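Peroxinectin A (Dictyostelium discoideum, PDB 6ERC) uses hydrogen peroxide to oxidise phenolic donors, iodide and thiocyanate as a secreted haem peroxidase of the animal peroxidase family. Local coordinates at residues H81-S86 with A290-E295; F301-S306 with L456-Q461. All blocks are in the same frame, centred on the assembly; numbering follows the deposited sequence.

Interaction 1: H81-S86 with A290-E295; sequences HNMALS and AQVSNE. With NA (sodium ion), chain K; HEM (protoporphyrin IX containing Fe), chain F.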
loop_
_atom_site.group_PDB
_atom_site.type_symbol
_atom_site.label_atom_id
_atom_site.label_comp_id
_atom_site.label_asym_id
_atom_site.label_seq_id
_atom_site.Cartn_x
_atom_site.Cartn_y
_atom_site.Cartn_z
ATOM N N HIS A 81 2.297 -2.913 -0.557
ATOM C CA HIS A 81 2.294 -4.145 -1.334
ATOM C C HIS A 81 3.401 -5.105 -0.913
ATOM O O HIS A 81 3.418 -6.248 -1.383
ATOM C CB HIS A 81 2.409 -3.822 -2.824
ATOM C CG HIS A 81 1.215 -3.112 -3.380
ATOM N ND1 HIS A 81 1.193 -2.567 -4.646
ATOM C CD2 HIS A 81 -0.002 -2.857 -2.841
ATOM C CE1 HIS A 81 0.016 -2.007 -4.863
ATOM N NE2 HIS A 81 -0.727 -2.168 -3.783
ATOM N N ASN A 82 4.320 -4.673 -0.049
ATOM C CA ASN A 82 5.293 -5.561 0.570
ATOM C C ASN A 82 4.811 -6.142 1.892
ATOM O O ASN A 82 5.546 -6.921 2.508
ATOM C CB ASN A 82 6.615 -4.820 0.815
ATOM C CG ASN A 82 7.525 -4.821 -0.395
ATOM O OD1 ASN A 82 8.264 -5.778 -0.627
ATOM N ND2 ASN A 82 7.487 -3.740 -1.166
ATOM N N MET A 83 3.606 -5.797 2.342
ATOM C CA MET A 83 3.228 -6.082 3.724
ATOM C C MET A 83 1.851 -6.713 3.889
ATOM O O MET A 83 1.702 -7.619 4.711
ATOM C CB MET A 83 3.299 -4.782 4.540
ATOM C CG MET A 83 4.687 -4.169 4.605
ATOM S SD MET A 83 4.750 -2.636 5.555
ATOM C CE MET A 83 4.315 -3.229 7.182
ATOM N N ALA A 84 0.839 -6.254 3.154
ATOM C CA ALA A 84 -0.525 -6.672 3.453
ATOM C C ALA A 84 -1.367 -6.779 2.190
ATOM O O ALA A 84 -1.241 -5.965 1.274
ATOM C CB ALA A 84 -1.191 -5.693 4.426
ATOM N N LEU A 85 -2.239 -7.787 2.164
ATOM C CA LEU A 85 -3.263 -7.913 1.133
ATOM C C LEU A 85 -4.521 -8.479 1.772
ATOM O O LEU A 85 -4.492 -9.578 2.333
ATOM C CB LEU A 85 -2.808 -8.817 -0.016
ATOM C CG LEU A 85 -3.868 -9.051 -1.099
ATOM C CD1 LEU A 85 -4.100 -7.782 -1.901
ATOM C CD2 LEU A 85 -3.483 -10.202 -2.007
ATOM N N SER A 86 -5.623 -7.736 1.676
ATOM C CA SER A 86 -6.913 -8.194 2.190
ATOM C C SER A 86 -7.675 -8.847 1.040
ATOM O O SER A 86 -8.586 -8.272 0.444
ATOM C CB SER A 86 -7.684 -7.034 2.803
ATOM O OG SER A 86 -6.978 -6.490 3.905
ATOM N N ALA A 290 5.919 -9.441 14.024
ATOM C CA ALA A 290 5.926 -8.512 12.902
ATOM C C ALA A 290 4.627 -8.524 12.105
ATOM O O ALA A 290 4.478 -7.704 11.192
ATOM C CB ALA A 290 7.093 -8.839 11.967
ATOM N N GLN A 291 3.697 -9.426 12.422
ATOM C CA GLN A 291 2.445 -9.521 11.684
ATOM C C GLN A 291 1.755 -8.164 11.622
ATOM O O GLN A 291 1.788 -7.388 12.580
ATOM C CB GLN A 291 1.527 -10.552 12.347
ATOM C CG GLN A 291 0.235 -10.836 11.594
ATOM C CD GLN A 291 0.440 -11.723 10.385
ATOM O OE1 GLN A 291 1.302 -12.603 10.385
ATOM N NE2 GLN A 291 -0.355 -11.500 9.346
ATOM N N VAL A 292 1.128 -7.878 10.478
ATOM C CA VAL A 292 0.460 -6.597 10.291
ATOM C C VAL A 292 -0.792 -6.536 11.159
ATOM O O VAL A 292 -1.490 -7.539 11.352
ATOM C CB VAL A 292 0.116 -6.381 8.807
ATOM C CG1 VAL A 292 -0.698 -5.097 8.617
ATOM C CG2 VAL A 292 1.384 -6.339 7.967
ATOM N N SER A 293 -1.082 -5.351 11.685
ATOM C CA SER A 293 -2.289 -5.141 12.470
ATOM C C SER A 293 -3.454 -4.794 11.556
ATOM O O SER A 293 -3.290 -4.155 10.514
ATOM C CB SER A 293 -2.091 -4.023 13.493
ATOM O OG SER A 293 -2.001 -2.765 12.849
ATOM N N ASN A 294 -4.648 -5.221 11.968
ATOM C CA ASN A 294 -5.839 -4.975 11.166
ATOM C C ASN A 294 -6.104 -3.487 11.007
ATOM O O ASN A 294 -6.564 -3.047 9.946
ATOM C CB ASN A 294 -7.043 -5.667 11.802
ATOM C CG ASN A 294 -8.092 -6.053 10.789
ATOM O OD1 ASN A 294 -8.543 -5.224 9.997
ATOM N ND2 ASN A 294 -8.477 -7.324 10.795
ATOM N N GLU A 295 -5.808 -2.695 12.037
ATOM C CA GLU A 295 -6.056 -1.261 11.962
ATOM C C GLU A 295 -5.045 -0.565 11.063
ATOM O O GLU A 295 -5.375 0.446 10.433
ATOM C CB GLU A 295 -6.025 -0.644 13.361
ATOM C CG GLU A 295 -7.060 -1.210 14.329
ATOM C CD GLU A 295 -6.642 -2.547 14.922
ATOM O OE1 GLU A 295 -5.645 -3.129 14.444
ATOM O OE2 GLU A 295 -7.310 -3.011 15.871
HETATM NA NA NA K . 6.142 -9.280 2.319
HETATM C CHA HEM F . -5.859 -0.810 -0.712
HETATM C CHB HEM F . -6.052 1.430 -4.993
HETATM C CHC HEM F . -2.552 4.477 -3.533
HETATM C CHD HEM F . -2.544 2.376 0.831
HETATM C C1A HEM F . -6.254 -0.426 -1.970
HETATM C C2A HEM F . -7.375 -0.961 -2.702
HETATM C C3A HEM F . -7.438 -0.345 -3.886
HETATM C C4A HEM F . -6.347 0.601 -3.941
HETATM C CMA HEM F . -8.469 -0.588 -5.010
HETATM C CAA HEM F . -8.323 -2.045 -2.164
HETATM C CBA HEM F . -9.676 -1.380 -1.951
HETATM C CGA HEM F . -10.474 -2.155 -0.935
HETATM O O1A HEM F . -10.041 -2.237 0.243
HETATM O O2A HEM F . -11.553 -2.683 -1.301
HETATM C C1B HEM F . -5.109 2.429 -4.967
HETATM C C2B HEM F . -4.799 3.300 -6.073
HETATM C C3B HEM F . -3.828 4.142 -5.680
HETATM C C4B HEM F . -3.498 3.828 -4.303
HETATM C CMB HEM F . -5.510 3.194 -7.437
HETATM C CAB HEM F . -3.132 5.279 -6.463
HETATM C CBB HEM F . -3.483 5.636 -7.703
HETATM C C1C HEM F . -2.244 4.188 -2.221
HETATM C C2C HEM F . -1.266 4.872 -1.393
HETATM C C3C HEM F . -1.265 4.281 -0.178
HETATM C C4C HEM F . -2.243 3.216 -0.219
HETATM C CMC HEM F . -0.438 6.061 -1.925
HETATM C CAC HEM F . -0.459 4.547 1.120
HETATM C CBC HEM F . 0.478 5.484 1.282
HETATM C C1D HEM F . -3.406 1.307 0.777
HETATM C C2D HEM F . -3.609 0.330 1.822
HETATM C C3D HEM F . -4.530 -0.537 1.392
HETATM C C4D HEM F . -4.929 -0.155 0.060
HETATM C CMD HEM F . -2.893 0.340 3.188
HETATM C CAD HEM F . -5.078 -1.772 2.127
HETATM C CBD HEM F . -4.021 -2.856 1.941
HETATM C CGD HEM F . -4.652 -4.223 1.836
HETATM O O1D HEM F . -5.064 -4.605 0.711
HETATM O O2D HEM F . -4.743 -4.943 2.863
HETATM N NA HEM F . -5.645 0.526 -2.757
HETATM N NB HEM F . -4.299 2.775 -3.903
HETATM N NC HEM F . -2.818 3.184 -1.470
HETATM N ND HEM F . -4.227 0.979 -0.282
HETATM FE FE HEM F . -4.222 1.831 -2.087
#

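Interaction 2: F301-S306 with L456-Q461; sequences FRFGHS and LIIYEQ. With CA (calcium ion), chain G; HEM (protoporphyrin IX containing Fe), chain F.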
loop_
_atom_site.group_PDB
_atom_site.type_symbol
_atom_site.label_atom_id
_atom_site.label_comp_id
_atom_site.label_asym_id
_atom_site.label_seq_id
_atom_site.Cartn_x
_atom_site.Cartn_y
_atom_site.Cartn_z
ATOM N N PHE A 301 -3.005 3.314 7.405
ATOM C CA PHE A 301 -2.134 3.474 6.248
ATOM C C PHE A 301 -2.890 3.666 4.940
ATOM O O PHE A 301 -2.249 3.811 3.893
ATOM C CB PHE A 301 -1.196 2.273 6.122
ATOM C CG PHE A 301 0.082 2.586 5.408
ATOM C CD1 PHE A 301 1.094 3.272 6.052
ATOM C CD2 PHE A 301 0.271 2.202 4.092
ATOM C CE1 PHE A 301 2.274 3.568 5.398
ATOM C CE2 PHE A 301 1.451 2.495 3.434
ATOM C CZ PHE A 301 2.452 3.178 4.089
ATOM N N ARG A 302 -4.220 3.671 4.960
ATOM C CA ARG A 302 -4.981 3.990 3.758
ATOM C C ARG A 302 -5.084 5.489 3.513
ATOM O O ARG A 302 -5.779 5.901 2.578
ATOM C CB ARG A 302 -6.381 3.376 3.836
ATOM C CG ARG A 302 -6.369 1.857 3.877
ATOM C CD ARG A 302 -7.540 1.250 3.124
ATOM N NE ARG A 302 -7.515 -0.207 3.193
ATOM C CZ ARG A 302 -8.351 -1.006 2.538
ATOM N NH1 ARG A 302 -9.291 -0.494 1.753
ATOM N NH2 ARG A 302 -8.247 -2.322 2.668
ATOM N N PHE A 303 -4.406 6.307 4.320
ATOM C CA PHE A 303 -4.397 7.747 4.102
ATOM C C PHE A 303 -3.907 8.122 2.711
ATOM O O PHE A 303 -4.217 9.217 2.229
ATOM C CB PHE A 303 -3.512 8.423 5.152
ATOM C CG PHE A 303 -2.037 8.160 4.969
ATOM C CD1 PHE A 303 -1.267 8.981 4.159
ATOM C CD2 PHE A 303 -1.421 7.099 5.611
ATOM C CE1 PHE A 303 0.083 8.745 3.988
ATOM C CE2 PHE A 303 -0.065 6.860 5.443
ATOM C CZ PHE A 303 0.685 7.685 4.632
ATOM N N GLY A 304 -3.143 7.246 2.058
ATOM C CA GLY A 304 -2.551 7.600 0.780
ATOM C C GLY A 304 -3.571 7.918 -0.293
ATOM O O GLY A 304 -3.280 8.661 -1.231
ATOM N N HIS A 305 -4.774 7.365 -0.178
ATOM C CA HIS A 305 -5.799 7.651 -1.172
ATOM C C HIS A 305 -6.199 9.121 -1.152
ATOM O O HIS A 305 -6.589 9.674 -2.187
ATOM C CB HIS A 305 -6.997 6.746 -0.925
ATOM C CG HIS A 305 -6.643 5.292 -0.910
ATOM N ND1 HIS A 305 -7.087 4.426 0.065
ATOM C CD2 HIS A 305 -5.862 4.557 -1.738
ATOM C CE1 HIS A 305 -6.607 3.217 -0.171
ATOM N NE2 HIS A 305 -5.864 3.269 -1.261
ATOM N N SER A 306 -6.094 9.770 0.009
ATOM C CA SER A 306 -6.317 11.208 0.089
ATOM C C SER A 306 -5.224 11.988 -0.634
ATOM O O SER A 306 -5.488 13.056 -1.201
ATOM C CB SER A 306 -6.382 11.633 1.553
ATOM O OG SER A 306 -6.749 12.993 1.675
ATOM N N LEU A 456 0.023 7.152 15.539
ATOM C CA LEU A 456 0.294 6.122 16.535
ATOM C C LEU A 456 0.202 4.726 15.930
ATOM O O LEU A 456 1.027 3.857 16.235
ATOM C CB LEU A 456 -0.674 6.269 17.708
ATOM C CG LEU A 456 -0.311 5.546 19.007
ATOM C CD1 LEU A 456 -0.912 6.279 20.195
ATOM C CD2 LEU A 456 -0.775 4.096 18.993
ATOM N N ILE A 457 -0.790 4.489 15.068
ATOM C CA ILE A 457 -0.955 3.165 14.477
ATOM C C ILE A 457 0.203 2.854 13.537
ATOM O O ILE A 457 0.720 1.729 13.516
ATOM C CB ILE A 457 -2.314 3.072 13.758
ATOM C CG1 ILE A 457 -3.459 3.305 14.750
ATOM C CG2 ILE A 457 -2.479 1.710 13.087
ATOM C CD1 ILE A 457 -4.786 3.618 14.097
ATOM N N ILE A 458 0.630 3.837 12.744
ATOM C CA ILE A 458 1.726 3.613 11.809
ATOM C C ILE A 458 3.035 3.418 12.564
ATOM O O ILE A 458 3.810 2.499 12.274
ATOM C CB ILE A 458 1.818 4.775 10.804
ATOM C CG1 ILE A 458 0.562 4.813 9.931
ATOM C CG2 ILE A 458 3.057 4.628 9.929
ATOM C CD1 ILE A 458 0.409 6.089 9.128
ATOM N N TYR A 459 3.304 4.286 13.543
ATOM C CA TYR A 459 4.512 4.135 14.345
ATOM C C TYR A 459 4.576 2.752 14.975
ATOM O O TYR A 459 5.636 2.115 14.993
ATOM C CB TYR A 459 4.559 5.215 15.426
ATOM C CG TYR A 459 5.802 5.171 16.290
ATOM C CD1 TYR A 459 5.908 4.275 17.346
ATOM C CD2 TYR A 459 6.863 6.033 16.054
ATOM C CE1 TYR A 459 7.038 4.232 18.136
ATOM C CE2 TYR A 459 7.998 5.999 16.842
ATOM C CZ TYR A 459 8.081 5.097 17.881
ATOM O OH TYR A 459 9.211 5.058 18.668
ATOM N N GLU A 460 3.443 2.266 15.485
ATOM C CA GLU A 460 3.436 0.999 16.207
ATOM C C GLU A 460 3.702 -0.173 15.270
ATOM O O GLU A 460 4.360 -1.146 15.657
ATOM C CB GLU A 460 2.099 0.830 16.931
ATOM C CG GLU A 460 2.090 -0.267 17.988
ATOM C CD GLU A 460 1.840 -1.650 17.415
ATOM O OE1 GLU A 460 1.304 -1.748 16.291
ATOM O OE2 GLU A 460 2.181 -2.643 18.092
ATOM N N GLN A 461 3.207 -0.099 14.033
ATOM C CA GLN A 461 3.397 -1.197 13.092
ATOM C C GLN A 461 4.858 -1.316 12.674
ATOM O O GLN A 461 5.474 -2.379 12.814
ATOM C CB GLN A 461 2.505 -0.997 11.865
ATOM C CG GLN A 461 2.646 -2.093 10.822
ATOM C CD GLN A 461 2.306 -3.459 11.372
ATOM O OE1 GLN A 461 1.145 -3.757 11.653
ATOM N NE2 GLN A 461 3.318 -4.296 11.540
HETATM CA CA CA G . -6.903 14.653 0.042
HETATM C CHA HEM F . -5.859 -0.810 -0.712
HETATM C CHB HEM F . -6.052 1.430 -4.993
HETATM C CHC HEM F . -2.552 4.477 -3.533
HETATM C CHD HEM F . -2.544 2.376 0.831
HETATM C C1A HEM F . -6.254 -0.426 -1.970
HETATM C C2A HEM F . -7.375 -0.961 -2.702
HETATM C C3A HEM F . -7.438 -0.345 -3.886
HETATM C C4A HEM F . -6.347 0.601 -3.941
HETATM C CMA HEM F . -8.469 -0.588 -5.010
HETATM C CAA HEM F . -8.323 -2.045 -2.164
HETATM C CBA HEM F . -9.676 -1.380 -1.951
HETATM C CGA HEM F . -10.474 -2.155 -0.935
HETATM O O1A HEM F . -10.041 -2.237 0.243
HETATM O O2A HEM F . -11.553 -2.683 -1.301
HETATM C C1B HEM F . -5.109 2.429 -4.967
HETATM C C2B HEM F . -4.799 3.300 -6.073
HETATM C C3B HEM F . -3.828 4.142 -5.680
HETATM C C4B HEM F . -3.498 3.828 -4.303
HETATM C CMB HEM F . -5.510 3.194 -7.437
HETATM C CAB HEM F . -3.132 5.279 -6.463
HETATM C CBB HEM F . -3.483 5.636 -7.703
HETATM C C1C HEM F . -2.244 4.188 -2.221
HETATM C C2C HEM F . -1.266 4.872 -1.393
HETATM C C3C HEM F . -1.265 4.281 -0.178
HETATM C C4C HEM F . -2.243 3.216 -0.219
HETATM C CMC HEM F . -0.438 6.061 -1.925
HETATM C CAC HEM F . -0.459 4.547 1.120
HETATM C CBC HEM F . 0.478 5.484 1.282
HETATM C C1D HEM F . -3.406 1.307 0.777
HETATM C C2D HEM F . -3.609 0.330 1.822
HETATM C C3D HEM F . -4.530 -0.537 1.392
HETATM C C4D HEM F . -4.929 -0.155 0.060
HETATM C CMD HEM F . -2.893 0.340 3.188
HETATM C CAD HEM F . -5.078 -1.772 2.127
HETATM C CBD HEM F . -4.021 -2.856 1.941
HETATM C CGD HEM F . -4.652 -4.223 1.836
HETATM O O1D HEM F . -5.064 -4.605 0.711
HETATM O O2D HEM F . -4.743 -4.943 2.863
HETATM N NA HEM F . -5.645 0.526 -2.757
HETATM N NB HEM F . -4.299 2.775 -3.903
HETATM N NC HEM F . -2.818 3.184 -1.470
HETATM N ND HEM F . -4.227 0.979 -0.282
HETATM FE FE HEM F . -4.222 1.831 -2.087
HETATM O O HOH W 1 -7.439 14.726 -2.274
HETATM O O HOH W 2 -6.811 16.958 -0.402
#

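Interaction 1: H81-S86 with A290-E295
Ser86 OG donates a 2.9 Å hydrogen bond to haem O2D. Ser86 N reaches the other oxygen of the same propionate, O1D, through a weak bond of 3.3 Å. One residue thus holds both oxygens, with its hydroxyl beside its own backbone N. Two residues earlier, Ala84 CB faces 290-295 and lies 4.0 Å from O2D, lending the carboxylate an apolar neighbour.

Val292 carries the packing between the segments, its CB directed toward 81-86, with one methyl on Met83 and the other on Ala84. CG1, anti to the backbone N (chi1 175°), meets Ala84 CB at 4.3 Å. CG2 lies against the Met83 backbone, 3.5 Å from Met83 O, and touches Met83 CB at 4.2 Å. At the far end of the loop Asn82 O binds the sodium ion at 2.4 Å; Gly147, Tyr149, Asp151 and Asn153 complete that site.

The buried contact joins the loop between helix 70-80 and strand 88-89 to the turn entering helix 294-300, which Ser293 N-caps. Phe462 and Thr465 of helix 452-467 touch Met83, and Asn144 of strand 139-144 packs on both Ala84 and Val292.

Interaction 2: F301-S306 with L456-Q461
Ile458, on helix 452-467, reaches to two phenylalanines and meets each differently. Its CG1 approaches the edge of the Phe301 ring, near the ring plane, at 4.2 Å from Phe301 CD1. Its CD1 comes obliquely to Phe303, 3.8 Å from Phe303 CE2, the two side chains crossing at about a right angle. With CG1 beside the backbone N (chi1 -65°), the extended isoleucine carries its terminal methyl as far as Phe303.

Both rings also pack on the haem. Vinyl carbon CBC lies over one face of Phe303, whereas Phe301 CE2 touches vinyl carbon CAC at 3.6 Å and has haem methyl CMD in plane at its edge. Arg302, bent at chi2, lays a guanidinium face over the porphyrin rim, with CHA 4.1 Å above its plane. Its NH2 makes a weak 3.0 Å bond to the haem propionate oxygen O1A; NH1 also bonds to O1A, though the modelled length is doubtfully short. A leucine in its place lacks both donors and the charge, and would probably leave O1A less well held and its negative charge less well balanced.

Gly304 CA packs against haem C3C at 3.7 Å, too near for a side chain. His305 NE2 binds the iron at 2.3 Å, and Ser306 follows with O and OG on the calcium ion: this is the proximal-histidine side of an animal-type haem peroxidase.

In the fold
Interactions 1 and 2 lie about 11 Å apart, centre to centre, and come in series along the chain. Helix 294-300 begins in interaction 1 and ends just before segment 301-306, which leads into helix 304-307. Helix 452-467 supplies one side of interaction 2 and packs on interaction 1 through Gln461, Phe462, Arg464 and Thr465; Ser293 N and Gln461 OE1 make a probable hydrogen bond of 2.7 Å. The haem lies between two histidines: His81, the predicted proton acceptor, belongs to interaction 1, and the iron ligand His305 to interaction 2. Interaction 1 grips a propionate, whereas interaction 2 also packs on the ring. Segment 81-86 carries a sodium ligand and segment 301-306 calcium ligands.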